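Local atomic coordinates of N-acetylmuramoyl-L-alanine amidase (Mycobacteroides abscessus, PDB entry 7AGL), a protein that probably hydrolyses the amide bond between N-acetylmuramic acid and L-alanine in mycobacterial peptidoglycan, with a zinc ion at its active site. Residues Val11-His16 with Glu92-Tyr97; Asn26-Gly31 with Pro85-Arg90; Gly34-Gln39 with Ser165-Leu170. All blocks are in the same frame, centred on the assembly; numbering follows the deposited sequence.

Contact 1: Val11-His16 with Glu92-Tyr97; sequences VLDPGH and EIENSY. With ZN (zinc ion), chain B.
OD1 of Asp13, whose methylene leans on Glu94, is gripped twice, by a salt bridge from Arg90 and a hydrogen bond with Thr76. The setting illustrates how an alpha/beta fold joins helix to sheet: helix 87-96 lies against strand 9-14 of the mixed sheet. Asp13 CB sits 3.4 Å from Glu94 OE2, and the two carboxylate planes are turned 61° apart. Asp13 OD2 and Glu94 OE2 stand 4.1 Å from each other, and one water bridges them, donating a 2.5 Å bond to Glu94 OE2 and a weak one to Asp13 OD2, which is also hydrogen-bonded with Ser104 OG. Arg90 on the aspartate and Lys177, in a salt bridge with Glu94 OE1, probably offset the closeness of like charges. Just beyond the strand, His16 NE2 binds zinc at 2.2 Å, alongside Glu51, His106 and two waters; strand 9-14 thus leads directly into the metal site. Farther back, Val11 CG1, anti to the backbone N (chi1 -173°), meets Glu94 CG at 3.7 Å. The Val11 and Tyr97 side chains cross at about a right angle, Val11 CG2 lying 3.8 Å from Tyr97 CB.

Contact 2: Asn26-Gly31 with Pro85-Arg90; sequences NQVPDG and PCIDKR
Val28 and Asp88 form the centre of this contact, an aliphatic side chain laid obliquely against a carboxylate. Both oxygens take part: Asp88 OD1 is 3.6 Å from Val28 CG1, and Asp88 OD2 is the same 3.6 Å from Val28 CB. The second methyl, Val28 CG2, reaches the neighbouring helix residue, 4.0 Å from Ile87 CG1. Pro29 adds a looser touch through its ring, with Pro29 CD 4.0 Å from Asp88 OD2. With CG between its own backbone N and carbonyl carbon (chi1 61°), Asp88 turns its carboxylate against Val28. Ile87, whose CG1 takes up the same kind of position, also touches Lys36 and Ala168.

The next shell helps to hold both partners. Strand 27-29 is paired with strand 35-37, Val28 bonding through its backbone to Lys36, while Cys86, the N-cap residue of helix 87-96, is joined by a disulfide to Cys38, just past that second strand. The helix start is probably steadied from within as well. Arg90 NE donates a nearly straight 2.8 Å bond (165° at the hydrogen) to Pro85 O, which lies close to the guanidinium plane. The rest of that guanidinium reaches toward the zinc-site strand: NH1 bonds Asp13 and Pro14 O, and NH2 bonds His16 O.

No hydrogen bond or salt bridge spans the two segments themselves. Their meeting is therefore a matter of shape and van der Waals contact, with the Cys38-Cys86 disulfide and the hairpin pairing holding the two segments near each other, and the carboxylate of Asp88, in the first helical turn, would probably be stabilised by the helix's N-terminal end.

Contact 3: Gly34-Gln39 with Ser165-Leu170; sequences GTKSCQ and SDLAGL
In the beta-hairpin of strands 27-29 and 35-37, the second strand reaches the start of helix 168-171 mainly through Lys36; Asp30, in the hairpin turn, also touches Ala168. A bend at the third torsion of Lys36 (chi3 45°) lays its far end alongside the backbone from Asp166 to Ala168. Lys36 CD lies 3.2 Å from Asp166 O, and Lys36 NZ is equally near Ala168 N, but these two nitrogens are both donors, so no hydrogen bond joins them. The methyl of Ala168 points at the lysine, Ala168 CB being 4.0 Å from Lys36 CD, and touches Ile87 of helix 87-96 as well. Charge pairing does not explain the approach, since Lys36 NZ stays 6.4 Å from Asp166 OD2, and the carboxylate of Asp166 instead makes a salt bridge with Arg164. A cation beside the amino end of a helix is probably somewhat unfavourable, so the aliphatic part of the chain presumably carries much of the contact. Leu167, whose side chain is about 8 Å from the zinc ion, packs on Leu179 of strand 177-184. What results is a two-stranded beta-hairpin resting on a helix N terminus at the border of a zinc amidase site.

Followed from the N terminus, strand 9-14 opens contact 1, and the hairpin comes next, its first strand belonging to contact 2 and its second to contact 3. The chain then returns at 85-90 to close contact 2 and, a few residues on, at 92-97 to close contact 1, so contact 2 lies within the span of contact 1. Contact 3 closes only at 165-170 and so crosses both. Helix 87-96 serves the first two contacts, at different ends, while the paired hairpin strands and the Cys38-Cys86 disulfide tie the second to the third. Together they connect the central sheet, the zinc site, the hairpin and the short helix 168-171.

Contact 1: Val11-His16 with Glu92-Tyr97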
# COMPACT_ATOMS: atom_id res chain seq x y z
N VAL A 11 -2.30 0.03 -10.89
CA VAL A 11 -2.17 1.36 -10.28
C VAL A 11 -1.48 1.21 -8.93
O VAL A 11 -1.82 0.31 -8.13
CB VAL A 11 -3.52 2.10 -10.14
CG1 VAL A 11 -3.29 3.53 -9.67
CG2 VAL A 11 -4.28 2.10 -11.45
N LEU A 12 -0.53 2.10 -8.66
CA LEU A 12 0.29 2.06 -7.46
C LEU A 12 0.05 3.31 -6.64
O LEU A 12 0.06 4.42 -7.18
CB LEU A 12 1.78 1.97 -7.82
CG LEU A 12 2.19 0.76 -8.65
CD1 LEU A 12 3.64 0.89 -9.12
CD2 LEU A 12 2.02 -0.52 -7.83
N ASP A 13 -0.16 3.14 -5.33
CA ASP A 13 -0.46 4.27 -4.45
C ASP A 13 0.59 4.39 -3.35
O ASP A 13 0.54 3.63 -2.36
CB ASP A 13 -1.86 4.10 -3.84
CG ASP A 13 -2.13 5.08 -2.71
OD1 ASP A 13 -1.79 6.26 -2.89
OD2 ASP A 13 -2.69 4.65 -1.67
N PRO A 14 1.59 5.31 -3.47
CA PRO A 14 2.50 5.56 -2.34
C PRO A 14 1.78 6.39 -1.28
O PRO A 14 1.45 7.56 -1.49
CB PRO A 14 3.67 6.33 -2.98
CG PRO A 14 3.13 6.90 -4.28
CD PRO A 14 1.77 6.30 -4.56
N GLY A 15 1.54 5.76 -0.13
CA GLY A 15 0.67 6.36 0.87
C GLY A 15 1.20 7.70 1.37
O GLY A 15 2.41 7.92 1.47
N HIS A 16 0.26 8.58 1.70
CA HIS A 16 0.46 9.91 2.28
C HIS A 16 1.04 10.92 1.29
O HIS A 16 1.35 10.59 0.14
CB HIS A 16 1.34 9.82 3.53
CG HIS A 16 0.82 8.83 4.51
ND1 HIS A 16 -0.25 9.10 5.34
CD2 HIS A 16 1.17 7.54 4.74
CE1 HIS A 16 -0.52 8.02 6.06
NE2 HIS A 16 0.33 7.07 5.72
N GLU A 92 -10.65 7.15 -6.39
CA GLU A 92 -11.28 7.55 -7.65
C GLU A 92 -10.28 7.49 -8.79
O GLU A 92 -10.58 6.98 -9.88
CB GLU A 92 -11.89 8.95 -7.53
CG GLU A 92 -12.32 9.55 -8.89
CD GLU A 92 -12.79 11.02 -8.84
OE1 GLU A 92 -12.68 11.68 -7.78
OE2 GLU A 92 -13.29 11.51 -9.87
N ILE A 93 -9.07 8.01 -8.56
CA ILE A 93 -8.02 7.97 -9.58
C ILE A 93 -7.71 6.53 -9.95
O ILE A 93 -7.63 6.17 -11.13
CB ILE A 93 -6.76 8.72 -9.11
CG1 ILE A 93 -7.00 10.25 -9.03
CG2 ILE A 93 -5.58 8.40 -10.02
CD1 ILE A 93 -5.97 10.94 -8.16
N GLU A 94 -7.53 5.67 -8.93
CA GLU A 94 -7.27 4.25 -9.20
C GLU A 94 -8.37 3.65 -10.06
O GLU A 94 -8.09 2.98 -11.07
CB GLU A 94 -7.14 3.48 -7.89
CG GLU A 94 -5.91 3.86 -7.10
CD GLU A 94 -6.03 3.55 -5.61
OE1 GLU A 94 -7.07 3.00 -5.19
OE2 GLU A 94 -5.07 3.85 -4.87
N ASN A 95 -9.63 3.86 -9.67
CA ASN A 95 -10.74 3.24 -10.39
C ASN A 95 -10.82 3.74 -11.83
O ASN A 95 -11.22 2.98 -12.72
CB ASN A 95 -12.05 3.51 -9.65
CG ASN A 95 -12.14 2.75 -8.34
OD1 ASN A 95 -11.55 1.66 -8.19
ND2 ASN A 95 -12.87 3.30 -7.38
N SER A 96 -10.39 4.98 -12.08
CA SER A 96 -10.51 5.56 -13.42
C SER A 96 -9.64 4.86 -14.46
O SER A 96 -9.88 5.02 -15.66
CB SER A 96 -10.15 7.06 -13.38
OG SER A 96 -8.74 7.28 -13.35
N TYR A 97 -8.66 4.06 -14.04
CA TYR A 97 -7.79 3.36 -14.99
C TYR A 97 -8.30 1.96 -15.35
O TYR A 97 -7.62 1.26 -16.11
CB TYR A 97 -6.37 3.25 -14.42
CG TYR A 97 -5.61 4.55 -14.44
CD1 TYR A 97 -5.04 5.03 -15.62
CD2 TYR A 97 -5.44 5.31 -13.27
CE1 TYR A 97 -4.35 6.23 -15.65
CE2 TYR A 97 -4.72 6.50 -13.29
CZ TYR A 97 -4.18 6.96 -14.49
OH TYR A 97 -3.46 8.14 -14.53
ZN ZN B . 0.44 4.94 6.12
O HOH W 1 -5.36 4.72 -2.53
O HOH W 2 -1.54 5.13 7.16
O HOH W 3 0.76 3.40 7.62

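Contact 2: Asn26-Gly31 with Pro85-Arg90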
# COMPACT_ATOMS: atom_id res chain seq x y z
N ASN A 26 -10.20 17.98 6.51
CA ASN A 26 -11.57 17.98 6.00
C ASN A 26 -12.06 16.55 5.85
O ASN A 26 -11.30 15.65 5.49
CB ASN A 26 -11.63 18.74 4.68
CG ASN A 26 -11.40 20.23 4.86
OD1 ASN A 26 -11.73 20.81 5.91
ND2 ASN A 26 -10.82 20.87 3.85
N GLN A 27 -13.33 16.33 6.16
CA GLN A 27 -13.87 14.98 6.23
C GLN A 27 -14.37 14.54 4.87
O GLN A 27 -15.06 15.29 4.18
CB GLN A 27 -15.00 14.90 7.26
CG GLN A 27 -14.56 15.03 8.70
CD GLN A 27 -13.75 13.83 9.17
OE1 GLN A 27 -14.19 12.68 9.06
NE2 GLN A 27 -12.56 14.08 9.68
N VAL A 28 -14.04 13.30 4.50
CA VAL A 28 -14.46 12.76 3.21
C VAL A 28 -15.24 11.48 3.46
O VAL A 28 -15.01 10.79 4.47
CB VAL A 28 -13.27 12.52 2.28
CG1 VAL A 28 -12.48 13.82 2.07
CG2 VAL A 28 -12.37 11.39 2.78
N PRO A 29 -16.16 11.10 2.58
CA PRO A 29 -16.92 9.86 2.80
C PRO A 29 -16.01 8.64 2.72
O PRO A 29 -15.10 8.57 1.88
CB PRO A 29 -17.95 9.87 1.66
CG PRO A 29 -18.03 11.34 1.21
CD PRO A 29 -16.60 11.82 1.37
N ASP A 30 -16.24 7.67 3.61
CA ASP A 30 -15.30 6.57 3.77
C ASP A 30 -15.74 5.27 3.08
O ASP A 30 -15.07 4.25 3.22
CB ASP A 30 -15.01 6.32 5.25
CG ASP A 30 -16.17 5.71 6.03
OD1 ASP A 30 -17.23 5.34 5.47
OD2 ASP A 30 -16.02 5.61 7.27
N GLY A 31 -16.85 5.29 2.34
CA GLY A 31 -17.32 4.10 1.66
C GLY A 31 -18.06 3.10 2.52
O GLY A 31 -18.50 2.06 2.01
N PRO A 85 -3.26 13.95 -3.32
CA PRO A 85 -4.72 13.78 -3.33
C PRO A 85 -5.24 13.15 -2.05
O PRO A 85 -4.56 12.34 -1.41
CB PRO A 85 -4.98 12.85 -4.53
CG PRO A 85 -3.73 12.94 -5.36
CD PRO A 85 -2.61 13.16 -4.38
N CYS A 86 -6.47 13.54 -1.69
CA CYS A 86 -7.17 12.94 -0.55
C CYS A 86 -7.39 11.44 -0.76
O CYS A 86 -7.38 10.94 -1.89
CB CYS A 86 -8.53 13.62 -0.34
SG CYS A 86 -8.47 15.37 0.13
N ILE A 87 -7.66 10.72 0.33
CA ILE A 87 -7.79 9.26 0.22
C ILE A 87 -8.97 8.87 -0.67
O ILE A 87 -8.90 7.85 -1.37
CB ILE A 87 -7.90 8.58 1.60
CG1 ILE A 87 -9.05 9.15 2.43
CG2 ILE A 87 -6.57 8.67 2.34
CD1 ILE A 87 -9.19 8.55 3.82
N ASP A 88 -10.07 9.63 -0.65
CA ASP A 88 -11.18 9.25 -1.53
C ASP A 88 -10.84 9.54 -2.98
O ASP A 88 -11.10 8.71 -3.87
CB ASP A 88 -12.51 9.93 -1.11
CG ASP A 88 -12.48 11.46 -1.14
OD1 ASP A 88 -11.41 12.08 -0.94
OD2 ASP A 88 -13.59 12.06 -1.32
N LYS A 89 -10.20 10.68 -3.24
CA LYS A 89 -9.74 11.00 -4.59
C LYS A 89 -8.74 9.97 -5.12
O LYS A 89 -8.75 9.63 -6.31
CB LYS A 89 -9.10 12.39 -4.59
CG LYS A 89 -8.68 12.87 -5.95
CD LYS A 89 -9.90 12.98 -6.82
CE LYS A 89 -9.56 13.55 -8.15
NZ LYS A 89 -10.76 13.69 -9.01
N ARG A 90 -7.85 9.46 -4.26
CA ARG A 90 -6.92 8.44 -4.72
C ARG A 90 -7.65 7.19 -5.20
O ARG A 90 -7.27 6.59 -6.20
CB ARG A 90 -5.94 8.09 -3.60
CG ARG A 90 -4.94 9.20 -3.35
CD ARG A 90 -3.95 8.80 -2.25
NE ARG A 90 -3.13 9.95 -1.88
CZ ARG A 90 -1.84 9.91 -1.57
NH1 ARG A 90 -1.15 8.77 -1.56
NH2 ARG A 90 -1.22 11.06 -1.28

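Contact 3: Gly34-Gln39 with Ser165-Leu170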
# COMPACT_ATOMS: atom_id res chain seq x y z
N GLY A 34 -19.58 6.26 6.93
CA GLY A 34 -19.00 7.29 7.76
C GLY A 34 -18.15 8.26 6.98
O GLY A 34 -18.18 8.28 5.75
N THR A 35 -17.38 9.08 7.70
CA THR A 35 -16.41 9.97 7.08
C THR A 35 -15.07 9.79 7.78
O THR A 35 -15.02 9.35 8.93
CB THR A 35 -16.84 11.46 7.14
OG1 THR A 35 -16.94 11.88 8.51
CG2 THR A 35 -18.18 11.67 6.46
N LYS A 36 -14.00 10.11 7.07
CA LYS A 36 -12.64 10.06 7.60
C LYS A 36 -11.90 11.30 7.12
O LYS A 36 -12.31 11.94 6.16
CB LYS A 36 -11.86 8.81 7.14
CG LYS A 36 -12.37 7.48 7.64
CD LYS A 36 -11.57 6.36 6.94
CE LYS A 36 -10.07 6.66 6.91
NZ LYS A 36 -9.30 5.79 5.95
N SER A 37 -10.81 11.65 7.81
CA SER A 37 -9.99 12.77 7.34
C SER A 37 -9.49 12.54 5.92
O SER A 37 -9.08 11.43 5.56
CB SER A 37 -8.80 12.98 8.28
OG SER A 37 -9.23 13.41 9.55
N CYS A 38 -9.46 13.64 5.13
CA CYS A 38 -8.92 13.61 3.77
C CYS A 38 -7.56 12.94 3.70
O CYS A 38 -7.29 12.12 2.80
CB CYS A 38 -8.83 15.05 3.22
SG CYS A 38 -7.53 15.32 1.96
N GLN A 39 -6.66 13.28 4.61
CA GLN A 39 -5.34 12.65 4.65
C GLN A 39 -4.85 12.66 6.09
O GLN A 39 -5.42 13.31 6.97
CB GLN A 39 -4.32 13.35 3.74
CG GLN A 39 -4.07 12.73 2.38
CD GLN A 39 -3.55 11.30 2.43
OE1 GLN A 39 -3.13 10.79 3.47
NE2 GLN A 39 -3.60 10.63 1.29
N SER A 165 -12.36 -2.88 8.03
CA SER A 165 -13.48 -2.13 7.47
C SER A 165 -13.31 -0.62 7.57
O SER A 165 -14.17 0.12 7.08
CB SER A 165 -14.77 -2.52 8.20
OG SER A 165 -14.62 -2.30 9.59
N ASP A 166 -12.22 -0.14 8.20
CA ASP A 166 -12.07 1.26 8.55
C ASP A 166 -11.33 2.08 7.50
O ASP A 166 -11.26 3.30 7.65
CB ASP A 166 -11.34 1.41 9.89
CG ASP A 166 -9.97 0.70 9.93
OD1 ASP A 166 -9.83 -0.43 9.42
OD2 ASP A 166 -9.03 1.29 10.50
N LEU A 167 -10.80 1.46 6.44
CA LEU A 167 -9.94 2.16 5.49
C LEU A 167 -10.74 2.54 4.25
O LEU A 167 -11.13 1.68 3.46
CB LEU A 167 -8.74 1.29 5.11
CG LEU A 167 -7.81 0.96 6.27
CD1 LEU A 167 -6.54 0.27 5.77
CD2 LEU A 167 -7.49 2.22 7.05
N ALA A 168 -10.93 3.85 4.06
CA ALA A 168 -11.65 4.36 2.88
C ALA A 168 -11.00 3.90 1.58
O ALA A 168 -11.69 3.58 0.61
CB ALA A 168 -11.71 5.89 2.93
N GLY A 169 -9.66 3.85 1.53
CA GLY A 169 -9.02 3.45 0.29
C GLY A 169 -9.34 2.02 -0.11
O GLY A 169 -9.31 1.68 -1.30
N LEU A 170 -9.65 1.17 0.87
CA LEU A 170 -10.06 -0.19 0.57
C LEU A 170 -11.56 -0.27 0.32
O LEU A 170 -12.00 -0.98 -0.60
CB LEU A 170 -9.67 -1.12 1.72
CG LEU A 170 -8.16 -1.15 2.00
CD1 LEU A 170 -7.86 -2.19 3.07
CD2 LEU A 170 -7.36 -1.42 0.74